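Local coordinates for epidermal growth factor receptor pathway substrate 8-like protein 1 (Mus musculus, PDB 2CY4) that probably acts as an adaptor in epidermal growth factor receptor signalling, carrying a phosphotyrosine-binding domain of the kind that docks short peptide segments of partner proteins, at residues Asp7-His12 / Leu53-Ser58; Ser93-Val98 / His110-Leu115; His15-Cys20 / Gly44-Gln49. All coordinates share one frame; numbering follows the deposited sequence.

Contact 1: Asp7-His12 / Leu53-Ser58; sequences DVSQYH and LRVSPS. With CA (calcium ion), chain B.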
loop_
_atom_site.group_PDB
_atom_site.type_symbol
_atom_site.label_atom_id
_atom_site.label_comp_id
_atom_site.label_asym_id
_atom_site.label_seq_id
_atom_site.Cartn_x
_atom_site.Cartn_y
_atom_site.Cartn_z
ATOM N N ASP A 7 -0.761 0.729 -26.116
ATOM C CA ASP A 7 -2.119 0.989 -25.801
ATOM C C ASP A 7 -2.497 0.856 -24.344
ATOM O O ASP A 7 -1.648 0.639 -23.465
ATOM C CB ASP A 7 -2.979 0.054 -26.692
ATOM C CG ASP A 7 -2.720 -1.390 -26.430
ATOM O OD1 ASP A 7 -1.628 -1.685 -25.883
ATOM O OD2 ASP A 7 -3.595 -2.233 -26.779
ATOM N N VAL A 8 -3.793 1.007 -24.111
ATOM C CA VAL A 8 -4.408 0.858 -22.791
ATOM C C VAL A 8 -5.292 -0.398 -22.911
ATOM O O VAL A 8 -6.033 -0.536 -23.879
ATOM C CB VAL A 8 -5.318 2.027 -22.434
ATOM C CG1 VAL A 8 -5.829 1.811 -20.965
ATOM C CG2 VAL A 8 -4.502 3.343 -22.510
ATOM N N SER A 9 -5.200 -1.313 -21.949
ATOM C CA SER A 9 -5.986 -2.551 -21.965
ATOM C C SER A 9 -6.506 -2.730 -20.516
ATOM O O SER A 9 -5.979 -2.144 -19.581
ATOM C CB SER A 9 -5.084 -3.726 -22.425
ATOM O OG SER A 9 -4.026 -3.893 -21.483
ATOM N N GLN A 10 -7.515 -3.574 -20.318
ATOM C CA GLN A 10 -8.067 -3.701 -18.994
ATOM C C GLN A 10 -8.596 -5.124 -18.899
ATOM O O GLN A 10 -9.096 -5.695 -19.878
ATOM C CB GLN A 10 -9.173 -2.678 -18.853
ATOM C CG GLN A 10 -9.660 -2.519 -17.465
ATOM C CD GLN A 10 -10.671 -1.391 -17.405
ATOM O OE1 GLN A 10 -11.842 -1.560 -17.738
ATOM N NE2 GLN A 10 -10.211 -0.231 -17.023
ATOM N N TYR A 11 -8.388 -5.726 -17.760
ATOM C CA TYR A 11 -8.832 -7.082 -17.544
ATOM C C TYR A 11 -9.572 -7.178 -16.232
ATOM O O TYR A 11 -9.236 -6.468 -15.239
ATOM C CB TYR A 11 -7.622 -8.004 -17.398
ATOM C CG TYR A 11 -6.662 -7.934 -18.546
ATOM C CD1 TYR A 11 -5.627 -6.992 -18.553
ATOM C CD2 TYR A 11 -6.772 -8.819 -19.638
ATOM C CE1 TYR A 11 -4.701 -6.918 -19.607
ATOM C CE2 TYR A 11 -5.854 -8.749 -20.718
ATOM C CZ TYR A 11 -4.829 -7.798 -20.680
ATOM O OH TYR A 11 -3.963 -7.719 -21.741
ATOM N N HIS A 12 -10.557 -8.061 -16.210
ATOM C CA HIS A 12 -11.241 -8.380 -14.963
ATOM C C HIS A 12 -10.426 -9.498 -14.292
ATOM O O HIS A 12 -10.186 -10.563 -14.874
ATOM C CB HIS A 12 -12.651 -8.890 -15.213
ATOM C CG HIS A 12 -13.636 -7.799 -15.375
ATOM N ND1 HIS A 12 -14.372 -7.328 -14.322
ATOM C CD2 HIS A 12 -13.965 -7.048 -16.456
ATOM C CE1 HIS A 12 -15.126 -6.314 -14.741
ATOM N NE2 HIS A 12 -14.893 -6.128 -16.025
ATOM N N LEU A 53 -7.968 -4.604 -13.804
ATOM C CA LEU A 53 -6.512 -4.413 -13.870
ATOM C C LEU A 53 -6.254 -3.783 -15.217
ATOM O O LEU A 53 -6.464 -4.402 -16.238
ATOM C CB LEU A 53 -5.754 -5.744 -13.686
ATOM C CG LEU A 53 -4.222 -5.648 -13.545
ATOM C CD1 LEU A 53 -3.645 -6.909 -12.908
ATOM C CD2 LEU A 53 -3.576 -5.415 -14.916
ATOM N N ARG A 54 -5.738 -2.563 -15.200
ATOM C CA ARG A 54 -5.522 -1.794 -16.405
ATOM C C ARG A 54 -4.052 -1.636 -16.663
ATOM O O ARG A 54 -3.314 -1.333 -15.759
ATOM C CB ARG A 54 -6.175 -0.409 -16.234
ATOM C CG ARG A 54 -5.942 0.565 -17.397
ATOM C CD ARG A 54 -6.685 1.854 -17.108
ATOM N NE ARG A 54 -8.118 1.594 -16.935
ATOM C CZ ARG A 54 -9.008 2.503 -16.514
ATOM N NH1 ARG A 54 -8.607 3.736 -16.221
ATOM N NH2 ARG A 54 -10.297 2.180 -16.368
ATOM N N VAL A 55 -3.639 -1.856 -17.910
ATOM C CA VAL A 55 -2.230 -1.736 -18.322
ATOM C C VAL A 55 -2.181 -0.624 -19.387
ATOM O O VAL A 55 -2.895 -0.649 -20.423
ATOM C CB VAL A 55 -1.756 -3.065 -18.975
ATOM C CG1 VAL A 55 -0.281 -3.046 -19.340
ATOM C CG2 VAL A 55 -2.023 -4.239 -18.026
ATOM N N SER A 56 -1.351 0.377 -19.122
ATOM C CA SER A 56 -1.166 1.464 -20.084
ATOM C C SER A 56 0.363 1.602 -20.303
ATOM O O SER A 56 1.150 0.912 -19.637
ATOM C CB SER A 56 -1.729 2.737 -19.518
ATOM O OG SER A 56 -0.773 3.281 -18.657
ATOM N N PRO A 57 0.799 2.471 -21.242
ATOM C CA PRO A 57 2.246 2.633 -21.499
ATOM C C PRO A 57 3.018 3.139 -20.311
ATOM O O PRO A 57 4.183 2.864 -20.238
ATOM C CB PRO A 57 2.313 3.599 -22.676
ATOM C CG PRO A 57 0.986 3.257 -23.448
ATOM C CD PRO A 57 -0.013 3.112 -22.295
ATOM N N SER A 58 2.379 3.811 -19.362
ATOM C CA SER A 58 3.077 4.330 -18.169
ATOM C C SER A 58 2.685 3.713 -16.790
ATOM O O SER A 58 3.351 3.932 -15.768
ATOM C CB SER A 58 2.849 5.842 -18.113
ATOM O OG SER A 58 1.475 6.123 -17.850
HETATM CA CA CA B . -0.517 -3.301 -24.139
HETATM O O HOH W 1 -2.122 -4.795 -25.118
HETATM O O HOH W 2 0.586 -1.228 -23.492
HETATM O O HOH W 3 -2.041 -2.413 -22.668
HETATM O O HOH W 4 0.379 -3.777 -26.146
HETATM O O HOH W 5 1.939 -4.144 -23.555
#

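Contact 2: Ser93-Val98 / His110-Leu115; sequences SLLLLV and HFFQGL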
loop_
_atom_site.group_PDB
_atom_site.type_symbol
_atom_site.label_atom_id
_atom_site.label_comp_id
_atom_site.label_asym_id
_atom_site.label_seq_id
_atom_site.Cartn_x
_atom_site.Cartn_y
_atom_site.Cartn_z
ATOM N N SER A 93 -3.136 -20.975 -13.544
ATOM C CA SER A 93 -2.059 -20.066 -13.201
ATOM C C SER A 93 -2.581 -18.797 -12.516
ATOM O O SER A 93 -3.705 -18.313 -12.747
ATOM C CB SER A 93 -1.259 -19.653 -14.444
ATOM O OG SER A 93 -0.304 -20.635 -14.745
ATOM N N LEU A 94 -1.718 -18.262 -11.669
ATOM C CA LEU A 94 -2.009 -17.061 -10.936
ATOM C C LEU A 94 -1.145 -15.979 -11.491
ATOM O O LEU A 94 -0.074 -16.257 -12.007
ATOM C CB LEU A 94 -1.711 -17.249 -9.428
ATOM C CG LEU A 94 -2.620 -18.221 -8.642
ATOM C CD1 LEU A 94 -2.109 -18.213 -7.177
ATOM C CD2 LEU A 94 -4.197 -17.824 -8.691
ATOM N N LEU A 95 -1.644 -14.744 -11.479
ATOM C CA LEU A 95 -0.792 -13.650 -11.933
ATOM C C LEU A 95 -0.018 -13.137 -10.669
ATOM O O LEU A 95 -0.661 -12.776 -9.662
ATOM C CB LEU A 95 -1.634 -12.503 -12.510
ATOM C CG LEU A 95 -0.780 -11.268 -12.903
ATOM C CD1 LEU A 95 -0.027 -11.591 -14.165
ATOM C CD2 LEU A 95 -1.611 -10.059 -13.205
ATOM N N LEU A 96 1.318 -13.128 -10.704
ATOM C CA LEU A 96 2.132 -12.636 -9.583
ATOM C C LEU A 96 2.711 -11.266 -10.020
ATOM O O LEU A 96 3.207 -11.105 -11.110
ATOM C CB LEU A 96 3.265 -13.633 -9.254
ATOM C CG LEU A 96 4.438 -12.996 -8.472
ATOM C CD1 LEU A 96 4.043 -12.717 -7.068
ATOM C CD2 LEU A 96 5.549 -14.001 -8.346
ATOM N N LEU A 97 2.577 -10.267 -9.193
ATOM C CA LEU A 97 3.084 -8.930 -9.513
ATOM C C LEU A 97 3.880 -8.543 -8.264
ATOM O O LEU A 97 3.382 -8.640 -7.120
ATOM C CB LEU A 97 1.895 -7.964 -9.651
ATOM C CG LEU A 97 1.683 -7.196 -10.943
ATOM C CD1 LEU A 97 0.665 -6.067 -10.570
ATOM C CD2 LEU A 97 3.056 -6.559 -11.459
ATOM N N VAL A 98 5.097 -8.105 -8.481
ATOM C CA VAL A 98 5.901 -7.653 -7.386
ATOM C C VAL A 98 6.137 -6.155 -7.674
ATOM O O VAL A 98 6.628 -5.771 -8.761
ATOM C CB VAL A 98 7.269 -8.380 -7.296
ATOM C CG1 VAL A 98 8.054 -7.758 -6.089
ATOM C CG2 VAL A 98 7.072 -9.824 -6.940
ATOM N N HIS A 110 1.727 -9.354 -5.007
ATOM C CA HIS A 110 0.268 -9.383 -5.224
ATOM C C HIS A 110 -0.070 -10.619 -6.018
ATOM O O HIS A 110 0.619 -10.911 -6.986
ATOM C CB HIS A 110 -0.248 -8.236 -6.085
ATOM C CG HIS A 110 0.142 -6.860 -5.639
ATOM N ND1 HIS A 110 -0.515 -6.196 -4.614
ATOM C CD2 HIS A 110 1.139 -6.046 -6.024
ATOM C CE1 HIS A 110 0.075 -5.045 -4.387
ATOM N NE2 HIS A 110 1.092 -4.916 -5.221
ATOM N N PHE A 111 -1.063 -11.383 -5.583
ATOM C CA PHE A 111 -1.555 -12.505 -6.397
ATOM C C PHE A 111 -2.974 -12.238 -6.885
ATOM O O PHE A 111 -3.856 -11.836 -6.098
ATOM C CB PHE A 111 -1.570 -13.800 -5.616
ATOM C CG PHE A 111 -0.209 -14.424 -5.459
ATOM C CD1 PHE A 111 0.348 -15.122 -6.544
ATOM C CD2 PHE A 111 0.452 -14.446 -4.222
ATOM C CE1 PHE A 111 1.535 -15.896 -6.426
ATOM C CE2 PHE A 111 1.642 -15.208 -4.069
ATOM C CZ PHE A 111 2.178 -15.948 -5.164
ATOM N N PHE A 112 -3.193 -12.461 -8.186
ATOM C CA PHE A 112 -4.528 -12.314 -8.780
ATOM C C PHE A 112 -4.904 -13.602 -9.579
ATOM O O PHE A 112 -4.035 -14.352 -10.028
ATOM C CB PHE A 112 -4.589 -11.188 -9.786
ATOM C CG PHE A 112 -4.089 -9.881 -9.304
ATOM C CD1 PHE A 112 -2.720 -9.593 -9.401
ATOM C CD2 PHE A 112 -4.991 -8.905 -8.786
ATOM C CE1 PHE A 112 -2.261 -8.348 -8.991
ATOM C CE2 PHE A 112 -4.536 -7.653 -8.366
ATOM C CZ PHE A 112 -3.163 -7.374 -8.472
ATOM N N GLN A 113 -6.207 -13.915 -9.684
ATOM C CA GLN A 113 -6.597 -15.040 -10.550
ATOM C C GLN A 113 -6.821 -14.288 -11.890
ATOM O O GLN A 113 -7.396 -13.201 -11.885
ATOM C CB GLN A 113 -7.926 -15.627 -10.081
ATOM C CG GLN A 113 -7.801 -16.329 -8.719
ATOM C CD GLN A 113 -9.126 -16.936 -8.294
ATOM O OE1 GLN A 113 -9.245 -18.151 -8.109
ATOM N NE2 GLN A 113 -10.125 -16.107 -8.159
ATOM N N GLY A 114 -6.335 -14.847 -13.003
ATOM C CA GLY A 114 -6.447 -14.239 -14.346
ATOM C C GLY A 114 -7.816 -14.491 -15.013
ATOM O O GLY A 114 -8.126 -13.918 -16.052
ATOM N N LEU A 115 -8.595 -15.387 -14.451
ATOM C CA LEU A 115 -9.939 -15.679 -14.994
ATOM C C LEU A 115 -9.920 -16.159 -16.474
ATOM O O LEU A 115 -8.955 -16.792 -16.912
ATOM C CB LEU A 115 -10.796 -14.419 -14.785
ATOM C CG LEU A 115 -11.449 -14.199 -13.386
ATOM C CD1 LEU A 115 -10.898 -15.054 -12.265
ATOM C CD2 LEU A 115 -11.575 -12.802 -13.013
#

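Contact 3: His15-Cys20 / Gly44-Gln49; sequences HLVTFC and GRVWAQ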
loop_
_atom_site.group_PDB
_atom_site.type_symbol
_atom_site.label_atom_id
_atom_site.label_comp_id
_atom_site.label_asym_id
_atom_site.label_seq_id
_atom_site.Cartn_x
_atom_site.Cartn_y
_atom_site.Cartn_z
ATOM N N HIS A 15 -8.497 -10.260 -7.236
ATOM C CA HIS A 15 -7.342 -10.029 -6.363
ATOM C C HIS A 15 -7.442 -11.046 -5.220
ATOM O O HIS A 15 -8.482 -11.149 -4.601
ATOM C CB HIS A 15 -7.404 -8.584 -5.808
ATOM C CG HIS A 15 -6.384 -8.314 -4.727
ATOM N ND1 HIS A 15 -6.598 -8.638 -3.399
ATOM C CD2 HIS A 15 -5.125 -7.804 -4.810
ATOM C CE1 HIS A 15 -5.499 -8.337 -2.691
ATOM N NE2 HIS A 15 -4.600 -7.833 -3.513
ATOM N N LEU A 16 -6.387 -11.835 -4.939
ATOM C CA LEU A 16 -6.405 -12.784 -3.812
ATOM C C LEU A 16 -5.704 -12.212 -2.551
ATOM O O LEU A 16 -6.241 -12.290 -1.443
ATOM C CB LEU A 16 -5.690 -14.103 -4.184
ATOM C CG LEU A 16 -6.395 -14.818 -5.345
ATOM C CD1 LEU A 16 -5.601 -16.124 -5.617
ATOM C CD2 LEU A 16 -7.857 -15.198 -4.908
ATOM N N VAL A 17 -4.496 -11.642 -2.704
ATOM C CA VAL A 17 -3.789 -11.159 -1.512
ATOM C C VAL A 17 -2.724 -10.206 -1.950
ATOM O O VAL A 17 -2.232 -10.286 -3.082
ATOM C CB VAL A 17 -2.992 -12.303 -0.672
ATOM C CG1 VAL A 17 -3.924 -13.306 -0.119
ATOM C CG2 VAL A 17 -1.919 -12.957 -1.506
ATOM N N THR A 18 -2.415 -9.310 -1.030
ATOM C CA THR A 18 -1.320 -8.346 -1.167
ATOM C C THR A 18 -0.534 -8.497 0.158
ATOM O O THR A 18 -1.149 -8.451 1.223
ATOM C CB THR A 18 -1.776 -6.862 -1.326
ATOM O OG1 THR A 18 -2.285 -6.733 -2.664
ATOM C CG2 THR A 18 -0.483 -5.829 -1.187
ATOM N N PHE A 19 0.779 -8.807 0.137
ATOM C CA PHE A 19 1.517 -8.808 1.428
ATOM C C PHE A 19 2.910 -8.214 1.173
ATOM O O PHE A 19 3.425 -8.220 0.027
ATOM C CB PHE A 19 1.644 -10.229 2.068
ATOM C CG PHE A 19 2.287 -11.284 1.158
ATOM C CD1 PHE A 19 3.683 -11.356 1.038
ATOM C CD2 PHE A 19 1.508 -12.233 0.477
ATOM C CE1 PHE A 19 4.312 -12.336 0.272
ATOM C CE2 PHE A 19 2.113 -13.230 -0.297
ATOM C CZ PHE A 19 3.556 -13.275 -0.400
ATOM N N CYS A 20 3.515 -7.682 2.230
ATOM C CA CYS A 20 4.843 -7.090 2.108
ATOM C C CYS A 20 5.947 -8.112 2.229
ATOM O O CYS A 20 5.779 -9.121 2.898
ATOM C CB CYS A 20 5.086 -6.063 3.230
ATOM S SG CYS A 20 3.539 -5.208 3.552
ATOM N N GLY A 44 -8.232 -18.484 6.637
ATOM C CA GLY A 44 -9.391 -17.691 6.321
ATOM C C GLY A 44 -9.017 -16.223 6.050
ATOM O O GLY A 44 -9.807 -15.329 6.313
ATOM N N ARG A 45 -7.820 -15.952 5.540
ATOM C CA ARG A 45 -7.385 -14.558 5.256
ATOM C C ARG A 45 -7.379 -14.168 3.774
ATOM O O ARG A 45 -6.818 -13.113 3.389
ATOM C CB ARG A 45 -5.955 -14.364 5.818
ATOM C CG ARG A 45 -5.906 -14.684 7.374
ATOM C CD ARG A 45 -4.496 -14.670 7.916
ATOM N NE ARG A 45 -3.935 -13.337 7.759
ATOM C CZ ARG A 45 -2.628 -13.069 7.676
ATOM N NH1 ARG A 45 -1.697 -14.046 7.735
ATOM N NH2 ARG A 45 -2.264 -11.811 7.502
ATOM N N VAL A 46 -7.937 -15.044 2.934
ATOM C CA VAL A 46 -7.959 -14.795 1.492
ATOM C C VAL A 46 -9.387 -14.787 0.979
ATOM O O VAL A 46 -10.040 -15.809 1.052
ATOM C CB VAL A 46 -7.236 -15.906 0.698
ATOM C CG1 VAL A 46 -7.312 -15.554 -0.891
ATOM C CG2 VAL A 46 -5.761 -15.960 1.118
ATOM N N TRP A 47 -9.866 -13.649 0.488
ATOM C CA TRP A 47 -11.221 -13.537 -0.054
ATOM C C TRP A 47 -11.061 -12.882 -1.434
ATOM O O TRP A 47 -10.683 -11.716 -1.542
ATOM C CB TRP A 47 -12.103 -12.670 0.874
ATOM C CG TRP A 47 -12.352 -13.342 2.265
ATOM C CD1 TRP A 47 -12.347 -12.725 3.525
ATOM C CD2 TRP A 47 -12.632 -14.749 2.515
ATOM N NE1 TRP A 47 -12.600 -13.663 4.508
ATOM C CE2 TRP A 47 -12.772 -14.901 3.937
ATOM C CE3 TRP A 47 -12.768 -15.892 1.685
ATOM C CZ2 TRP A 47 -13.050 -16.169 4.545
ATOM C CZ3 TRP A 47 -13.042 -17.156 2.291
ATOM C CH2 TRP A 47 -13.176 -17.275 3.715
ATOM N N ALA A 48 -11.348 -13.652 -2.473
ATOM C CA ALA A 48 -11.254 -13.191 -3.843
ATOM C C ALA A 48 -12.052 -11.927 -4.028
ATOM O O ALA A 48 -13.236 -11.902 -3.783
ATOM C CB ALA A 48 -11.761 -14.291 -4.780
ATOM N N GLN A 49 -11.391 -10.860 -4.433
ATOM C CA GLN A 49 -12.059 -9.607 -4.666
ATOM C C GLN A 49 -11.954 -9.277 -6.173
ATOM O O GLN A 49 -10.844 -9.137 -6.727
ATOM C CB GLN A 49 -11.365 -8.526 -3.853
ATOM C CG GLN A 49 -12.067 -7.210 -3.792
ATOM C CD GLN A 49 -11.255 -6.155 -2.960
ATOM O OE1 GLN A 49 -10.656 -6.468 -1.927
ATOM N NE2 GLN A 49 -11.251 -4.919 -3.427
HETATM O O HOH W 6 -8.940 -9.901 -1.738
HETATM O O HOH W 7 -8.038 -11.124 0.541
#

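Contact 1: Asp7-His12 / Leu53-Ser58
The antiparallel pairing of strands 9-20 and 49-55 ties Ser-9 to Val-55 and Tyr-11 to Leu-53, both as hydrogen-bonded pairs. Ser-9 N gives to Val-55 O at 2.8 Å, and Val-55 N answers to Ser-9 O. At the next hydrogen-bonded pair, Leu-53 N reaches Tyr-11 O at 2.7 Å in a nearly straight bond (168° at the hydrogen), while Tyr-11 N binds Leu-53 O. Gln-10 and Arg-54, the non-hydrogen-bonded pair between them, stand on the other face of the sheet. There Arg-54 CG passes 3.8 Å from Val-8 CG1; beyond it the arginine bends at chi3 (-59°), and its guanidinium plane lies only 23° from that of the Gln-10 amide, whose orientation is doubtful. Cutting Arg-54 back to an alanine would probably strip the Val-8 methyl of its packing against the arginine chain and open a gap beside it. In this PH-like fold the face bearing Ser-9, Tyr-11 and Val-55 is covered by the C-terminal helix 119-133. The Tyr-11 ring offers its edge, CE1 lying 4.1 Å from Val-55 CG2, and its OH binds Asp-125 on that helix, as does Ser-9 OG. Asp-125 also shares a calcium ion with Asp-7, whose OD1 is 2.6 Å from the metal; five waters join them. One of these, water 3, donates to Ser-9 OG at 2.7 Å and lies close to Val-55 O. Past the end of the strand, Pro-57 CD packs 3.2 Å from Asp-7 O.

Contact 2: Ser93-Val98 / His110-Leu115
Strands 94-99 and 108-113 form a beta hairpin in the sheet of this PH-like fold, and within it Leu-95 faces Phe-112 and Leu-97 faces His-110 as antiparallel hydrogen-bonded pairs. Four backbone bonds hold them. Leu-95 N meets Phe-112 O at 2.8 Å with Phe-112 N returning to Leu-95 O, and His-110 N meets Leu-97 O at 2.8 Å with Leu-97 N returning to His-110 O. Leu-95 O takes a second, weaker contact from Phe-111 CA at 3.4 Å, a CA-H...O approach.

The side-chain packing is apolar and falls on two faces. On the face of Leu-95, Leu-97 and Phe-112, the aromatic ring is met along one side: Leu-95 CD2 lies 4.0 Å from Phe-112 CD1, and Leu-97 CD1 reaches the next ring atom, Phe-112 CE1. Leu-97 makes that reach with chi1 at -122°, well off a staggered position, which suggests some torsional cost. His-110 shares this face, but its ND1 turns to Thr-18 OG1 on strand 9-20. Beyond, strand 79-85 continues the sheet; in related phosphotyrosine-binding domains the corresponding edge strand and the C-terminal helix flank the peptide groove.

On the other face, beneath helix 30-42, Phe-111 is gripped by two leucines. Leu-96 makes a CH-pi contact, its CD1 over the ring 4.3 Å from the Phe-111 centroid and 18° off the normal. Leu-94 crosses Phe-111 at about a right angle, with its CD1 4.0 Å from Phe-111 CD1. Its other methyl follows a different neighbour, since Leu-94 and Gln-113 run side by side and Leu-94 CD2 rests 3.9 Å from Gln-113 CG.

Contact 3: His15-Cys20 / Gly44-Gln49
A classic beta bulge in strand 9-20 brings Leu-16 and Val-17 together opposite Phe-111, and both pack on Val-46 of the loop that leads from helix 30-42 into strand 49-55. Just before the bulge, His-15 and Gln-49 form the antiparallel hydrogen-bonded pair that starts the second strand: His-15 N to Gln-49 O at 2.7 Å, and Gln-49 N to His-15 O at 2.9 Å, almost straight at 171°. Past this pair the two chains diverge, and water takes over. Water 7 lies 2.9 Å from Leu-16 O and accepts from Trp-47 N at 3.1 Å, while water 6 sits in the plane of the imidazole, 3.1 Å from His-15 ND1, and donates to Trp-47 O. The other ring nitrogen, His-15 NE2, shares a hydrogen bond of 2.7 Å with Thr-18 OG1. Gripped at both nitrogens, the imidazole is probably held against rotation, and Val-17 N lies over one of its faces.

The apolar side closes by methyl contacts. Val-46 puts CG1 anti to its backbone N (chi1 180°), which sets that methyl beside Leu-16 CB and the other against Val-17; Val-17 CG1 and Val-46 CG2 press to 3.5 Å, tighter than usual van der Waals contact. Leu-16 turns one methyl to the loop, its CD2 4.0 Å from Ala-48 CB.

Helix 30-42 ends in a Schellman motif with Gly-44 as C-prime residue, and Met-40 of that helix packs on Val-46. Strand 108-113 flanks the bulge through backbone bonds from Phe-111, and at the far end of strand 9-20, Cys-20 forms a disulfide with Cys-20 of the second subunit.

Overall arrangement
Strand 9-20 is the common thread. Contacts 1 and 3 join its two halves to segments 53-58 and 44-49, which lie at the two ends of strand 49-55, on opposite sides of the chain's centre, with contact 3 nested in the loop that contact 1 closes. Contact 2 is the buried one, a hairpin packed with leucine and phenylalanine, and its strand 108-113 lies next to 9-20: Phe-111 O meets Leu-16 N. Contacts 1 and 2 touch in the core through Leu-53 and Leu-95. Contacts 1 and 3 are only partly buried and bring in solvent, contact 1 with a calcium ion and its waters, contact 3 with bridging waters beside the subunit interface.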